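4-hydroxybenzoyl-CoA thioesterase (Bacillus halodurans, PDB 5WH9) is a hotdog-fold hydrolase that probably cleaves the thioester of gentisyl-coenzyme A, in a family generally assigned acyl-CoA hydrolase activity. Local coordinates at residues H36-T39 against P44-E47; P24-W29 against R99-G104. All blocks are in the same frame, centred on the assembly; numbering follows the deposited sequence.

Contact 1 (H36-T39 against P44-E47)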
loop_
_atom_site.group_PDB
_atom_site.type_symbol
_atom_site.label_atom_id
_atom_site.label_comp_id
_atom_site.label_asym_id
_atom_site.label_seq_id
_atom_site.Cartn_x
_atom_site.Cartn_y
_atom_site.Cartn_z
ATOM N N HIS B 36 14.542 9.724 -6.313
ATOM C CA HIS B 36 14.790 10.086 -7.696
ATOM C C HIS B 36 15.671 11.311 -7.739
ATOM O O HIS B 36 16.432 11.520 -8.675
ATOM C CB HIS B 36 13.475 10.368 -8.412
ATOM C CG HIS B 36 13.641 11.045 -9.731
ATOM N ND1 HIS B 36 13.839 12.402 -9.846
ATOM C CD2 HIS B 36 13.615 10.558 -10.994
ATOM C CE1 HIS B 36 13.931 12.723 -11.126
ATOM N NE2 HIS B 36 13.799 11.620 -11.842
ATOM N N PHE B 37 15.549 12.125 -6.702
ATOM C CA PHE B 37 16.326 13.335 -6.572
ATOM C C PHE B 37 17.794 12.972 -6.362
ATOM O O PHE B 37 18.641 13.444 -7.088
ATOM C CB PHE B 37 15.782 14.155 -5.404
ATOM C CG PHE B 37 16.463 15.477 -5.207
ATOM C CD1 PHE B 37 16.241 16.519 -6.083
ATOM C CD2 PHE B 37 17.296 15.687 -4.115
ATOM C CE1 PHE B 37 16.866 17.741 -5.898
ATOM C CE2 PHE B 37 17.918 16.907 -3.919
ATOM C CZ PHE B 37 17.706 17.934 -4.819
ATOM N N LEU B 38 18.092 12.123 -5.380
ATOM C CA LEU B 38 19.482 11.776 -5.060
ATOM C C LEU B 38 20.162 11.034 -6.211
ATOM O O LEU B 38 21.358 11.204 -6.474
ATOM C CB LEU B 38 19.541 10.907 -3.797
ATOM C CG LEU B 38 19.379 11.623 -2.453
ATOM C CD1 LEU B 38 19.268 10.638 -1.327
ATOM C CD2 LEU B 38 20.554 12.550 -2.224
ATOM N N THR B 39 19.389 10.197 -6.888
ATOM C CA THR B 39 19.901 9.444 -8.012
ATOM C C THR B 39 20.311 10.365 -9.161
ATOM O O THR B 39 21.400 10.229 -9.719
ATOM C CB THR B 39 18.876 8.406 -8.498
ATOM O OG1 THR B 39 18.763 7.368 -7.519
ATOM C CG2 THR B 39 19.296 7.817 -9.841
ATOM N N PRO B 44 22.885 6.973 -6.923
ATOM C CA PRO B 44 21.832 5.952 -7.069
ATOM C C PRO B 44 21.534 5.312 -5.730
ATOM O O PRO B 44 22.368 4.586 -5.212
ATOM C CB PRO B 44 22.464 4.894 -7.981
ATOM C CG PRO B 44 23.572 5.598 -8.695
ATOM C CD PRO B 44 24.027 6.749 -7.830
ATOM N N THR B 45 20.352 5.563 -5.190
ATOM C CA THR B 45 20.042 5.158 -3.822
ATOM C C THR B 45 19.953 3.639 -3.619
ATOM O O THR B 45 20.088 3.159 -2.502
ATOM C CB THR B 45 18.772 5.850 -3.341
ATOM O OG1 THR B 45 17.661 5.388 -4.119
ATOM C CG2 THR B 45 18.913 7.373 -3.529
ATOM N N SER B 46 19.725 2.887 -4.696
ATOM C CA SER B 46 19.762 1.420 -4.633
ATOM C C SER B 46 21.140 0.960 -4.189
ATOM O O SER B 46 21.291 -0.039 -3.480
ATOM C CB SER B 46 19.464 0.809 -6.006
ATOM O OG SER B 46 20.384 1.281 -6.981
ATOM N N GLU B 47 22.140 1.703 -4.643
ATOM C CA GLU B 47 23.528 1.461 -4.307
ATOM C C GLU B 47 23.745 1.719 -2.818
ATOM O O GLU B 47 24.370 0.923 -2.127
ATOM C CB GLU B 47 24.424 2.365 -5.166
ATOM C CG GLU B 47 25.855 2.477 -4.684
ATOM C CD GLU B 47 26.560 1.134 -4.653
ATOM O OE1 GLU B 47 26.191 0.245 -5.462
ATOM O OE2 GLU B 47 27.475 0.968 -3.811
#
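Thr39, near the end of helix 25-40, and Thr45, in the first turn of helix 45-50, meet where the chain turns from one helix into the next. The polar link is a single weak hydrogen bond: Thr45 N gives its hydrogen to Thr39 OG1 over 3.3 Å, at an N-H...O angle of 157°. An amide this early in a helix has no carbonyl of its own helix to bond, so a hydroxyl from the preceding helix is a fitting partner. With OG1 beside its own backbone N (chi1 -70°), Thr39 can also give its hydrogen to His35 O one turn back; donating there and accepting weakly from Thr45 N probably restricts the hydroxyl's rotation.

The close packing lies on the inner side, between two buried residues. Leu38 CB sits 3.6 Å from Thr45 CG2, and the leucine continues past that methyl, with CD1 4.0 Å from Thr45 CG2 and the two side chains crossing at about a right angle. A beta-branched threonine suits this place because its methyl serves the buried leucine. The outer side is exposed at Pro44, the N-cap residue. Its CA touches Thr39 OG1 at 3.4 Å, but its CB points away from segment 36-39 and stays 4.5 Å from Thr39 OG1. Lacking an N-H, proline loses nothing at that position, and Pro44 O still takes the helix-starting bond from Glu47 N at 2.9 Å. Glu47 is also exposed and forms a salt bridge with Lys51.

The contact forms the corner between helices 25-40 and 45-50. Phe55, from a loop, touches both Leu38 and Thr45, Phe131 of helix 125-131 packs on Leu38, and Phe70 of the second subunit reaches Thr45.

Contact 2 (P24-W29 against R99-G104)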
loop_
_atom_site.group_PDB
_atom_site.type_symbol
_atom_site.label_atom_id
_atom_site.label_comp_id
_atom_site.label_asym_id
_atom_site.label_seq_id
_atom_site.Cartn_x
_atom_site.Cartn_y
_atom_site.Cartn_z
ATOM N N PRO B 24 -1.594 9.583 2.346
ATOM C CA PRO B 24 -0.268 9.098 2.637
ATOM C C PRO B 24 0.228 8.874 1.253
ATOM O O PRO B 24 1.415 9.119 1.044
ATOM C CB PRO B 24 -0.474 7.764 3.350
ATOM C CG PRO B 24 -1.742 7.947 4.108
ATOM C CD PRO B 24 -2.594 8.855 3.265
ATOM N N ASN B 25 -0.588 8.424 0.299
ATOM C CA ASN B 25 0.159 8.286 -0.923
ATOM C C ASN B 25 1.022 9.494 -1.270
ATOM O O ASN B 25 1.997 9.334 -1.923
ATOM C CB ASN B 25 -0.721 7.903 -2.103
ATOM C CG ASN B 25 -1.319 6.533 -1.949
ATOM O OD1 ASN B 25 -2.489 6.381 -1.867
ATOM N ND2 ASN B 25 -0.496 5.565 -1.855
ATOM N N TYR B 26 0.603 10.685 -0.854
ATOM C CA TYR B 26 1.417 11.859 -1.139
ATOM C C TYR B 26 2.813 11.707 -0.508
ATOM O O TYR B 26 3.807 12.210 -1.037
ATOM C CB TYR B 26 0.747 13.129 -0.621
ATOM C CG TYR B 26 -0.474 13.569 -1.385
ATOM C CD1 TYR B 26 -1.691 12.948 -1.190
ATOM C CD2 TYR B 26 -0.420 14.639 -2.276
ATOM C CE1 TYR B 26 -2.818 13.345 -1.873
ATOM C CE2 TYR B 26 -1.547 15.058 -2.966
ATOM C CZ TYR B 26 -2.751 14.396 -2.759
ATOM O OH TYR B 26 -3.907 14.790 -3.421
ATOM N N TYR B 27 2.882 11.025 0.632
ATOM C CA TYR B 27 4.163 10.795 1.309
ATOM C C TYR B 27 4.985 9.741 0.584
ATOM O O TYR B 27 6.203 9.867 0.492
ATOM C CB TYR B 27 3.934 10.431 2.784
ATOM C CG TYR B 27 3.188 11.537 3.500
ATOM C CD1 TYR B 27 3.879 12.609 4.053
ATOM C CD2 TYR B 27 1.795 11.548 3.567
ATOM C CE1 TYR B 27 3.215 13.649 4.690
ATOM C CE2 TYR B 27 1.105 12.613 4.192
ATOM C CZ TYR B 27 1.842 13.655 4.750
ATOM O OH TYR B 27 1.212 14.701 5.405
ATOM N N LYS B 28 4.305 8.718 0.063
ATOM C CA LYS B 28 4.909 7.698 -0.785
ATOM C C LYS B 28 5.553 8.389 -1.988
ATOM O O LYS B 28 6.696 8.103 -2.360
ATOM C CB LYS B 28 3.812 6.696 -1.221
ATOM C CG LYS B 28 4.121 5.697 -2.347
ATOM C CD LYS B 28 2.799 5.308 -3.079
ATOM C CE LYS B 28 2.857 4.002 -3.901
ATOM N NZ LYS B 28 3.758 3.958 -5.130
ATOM N N TRP B 29 4.822 9.325 -2.582
ATOM C CA TRP B 29 5.333 9.996 -3.769
ATOM C C TRP B 29 6.511 10.899 -3.427
ATOM O O TRP B 29 7.450 10.978 -4.211
ATOM C CB TRP B 29 4.225 10.768 -4.492
ATOM C CG TRP B 29 3.237 9.874 -5.163
ATOM C CD1 TRP B 29 3.504 8.737 -5.870
ATOM C CD2 TRP B 29 1.814 10.038 -5.186
ATOM N NE1 TRP B 29 2.334 8.185 -6.326
ATOM C CE2 TRP B 29 1.283 8.965 -5.918
ATOM C CE3 TRP B 29 0.937 10.988 -4.648
ATOM C CZ2 TRP B 29 -0.087 8.823 -6.139
ATOM C CZ3 TRP B 29 -0.400 10.842 -4.862
ATOM C CH2 TRP B 29 -0.906 9.771 -5.599
ATOM N N ARG B 99 -0.288 23.651 -12.231
ATOM C CA ARG B 99 -0.518 24.296 -10.934
ATOM C C ARG B 99 -0.086 23.454 -9.730
ATOM O O ARG B 99 -0.085 22.218 -9.787
ATOM C CB ARG B 99 -1.997 24.638 -10.782
ATOM C CG ARG B 99 -2.524 25.561 -11.862
ATOM C CD ARG B 99 -3.968 25.942 -11.586
ATOM N NE ARG B 99 -4.201 26.147 -10.157
ATOM C CZ ARG B 99 -4.927 25.339 -9.385
ATOM N NH1 ARG B 99 -5.515 24.267 -9.902
ATOM N NH2 ARG B 99 -5.070 25.613 -8.095
ATOM N N VAL B 100 0.247 24.135 -8.632
ATOM C CA VAL B 100 0.579 23.466 -7.370
ATOM C C VAL B 100 -0.679 23.039 -6.588
ATOM O O VAL B 100 -1.436 23.874 -6.086
ATOM C CB VAL B 100 1.481 24.335 -6.455
ATOM C CG1 VAL B 100 1.807 23.574 -5.184
ATOM C CG2 VAL B 100 2.775 24.730 -7.172
ATOM N N ILE B 101 -0.893 21.736 -6.485
ATOM C CA ILE B 101 -2.081 21.219 -5.812
ATOM C C ILE B 101 -1.782 20.589 -4.448
ATOM O O ILE B 101 -2.679 20.084 -3.777
ATOM C CB ILE B 101 -2.815 20.199 -6.703
ATOM C CG1 ILE B 101 -1.898 19.006 -7.012
ATOM C CG2 ILE B 101 -3.296 20.869 -7.981
ATOM C CD1 ILE B 101 -1.742 18.027 -5.791
ATOM N N ALA B 102 -0.520 20.618 -4.046
ATOM C CA ALA B 102 -0.111 20.160 -2.728
ATOM C C ALA B 102 1.354 20.504 -2.587
ATOM O O ALA B 102 2.073 20.543 -3.584
ATOM C CB ALA B 102 -0.320 18.637 -2.588
ATOM N N SER B 103 1.805 20.758 -1.364
ATOM C CA SER B 103 3.228 20.997 -1.133
ATOM C C SER B 103 3.646 20.599 0.274
ATOM O O SER B 103 2.946 20.863 1.245
ATOM C CB SER B 103 3.597 22.455 -1.418
ATOM O OG SER B 103 2.784 23.346 -0.676
ATOM N N GLY B 104 4.791 19.944 0.377
ATOM C CA GLY B 104 5.286 19.571 1.672
ATOM C C GLY B 104 6.783 19.590 1.765
ATOM O O GLY B 104 7.483 20.099 0.887
#
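Tyr26, in the first turns of helix 25-40, faces Ala102 of strand 99-111 with 8.6 Å between their CA atoms, and the strand departs from extended geometry at Ile101, whose psi is 1°. That departure probably helps two consecutive residues, Ile101 and Ala102, serve the same tyrosine instead of lying on alternate faces of the sheet.

One flank of the ring does the touching. Ala102 CB approaches obliquely, 3.8 Å from Tyr26 CE2 and 4.0 Å from Tyr26 CD2, and its small methyl suits a strand position close against a bulky ring. Ile101 comes to the ring edge near its plane: CD1 lies 4.1 Å from Tyr26 CE2, and the two side chains cross at about a right angle. Although the isoleucine CB does not face the helix, CG1 lies between the backbone N and the carbonyl carbon (chi1 61°), which carries CD1 to the ring. Phe64 and Phe94 of the adjoining strands make edge-to-face contacts with the same tyrosine, and both Ile101 and Ala102 also touch Phe94.

This is helix-on-sheet packing of the hotdog fold, in which the antiparallel sheet curls around the long helix. No hydrogen bond or charge joins the two segments. Van der Waals contact and buried apolar carbon set distance and shape here, not a bond direction; the two phenylalanines probably help orient the ring.

In the fold
Both contacts use helix 25-40 and join it to different parts of the fold: its beginning to the sheet in contact 2, its far end to helix 45-50 in contact 1. Their centres are 20 Å apart, on opposite sides of the chain's centre, with nearest atoms about 7 Å apart and no touch. Contact 1, local in sequence, is nested within the chain loop closed by contact 2. The second subunit comes near both contacts, at contact 2 through packing of its Lys28 on Lys28, and the third stacks its Tyr27 on Tyr27 of segment 24-29. Hotdog thioesterases generally place their active sites at subunit interfaces, but neither contact can be assigned a catalytic part here.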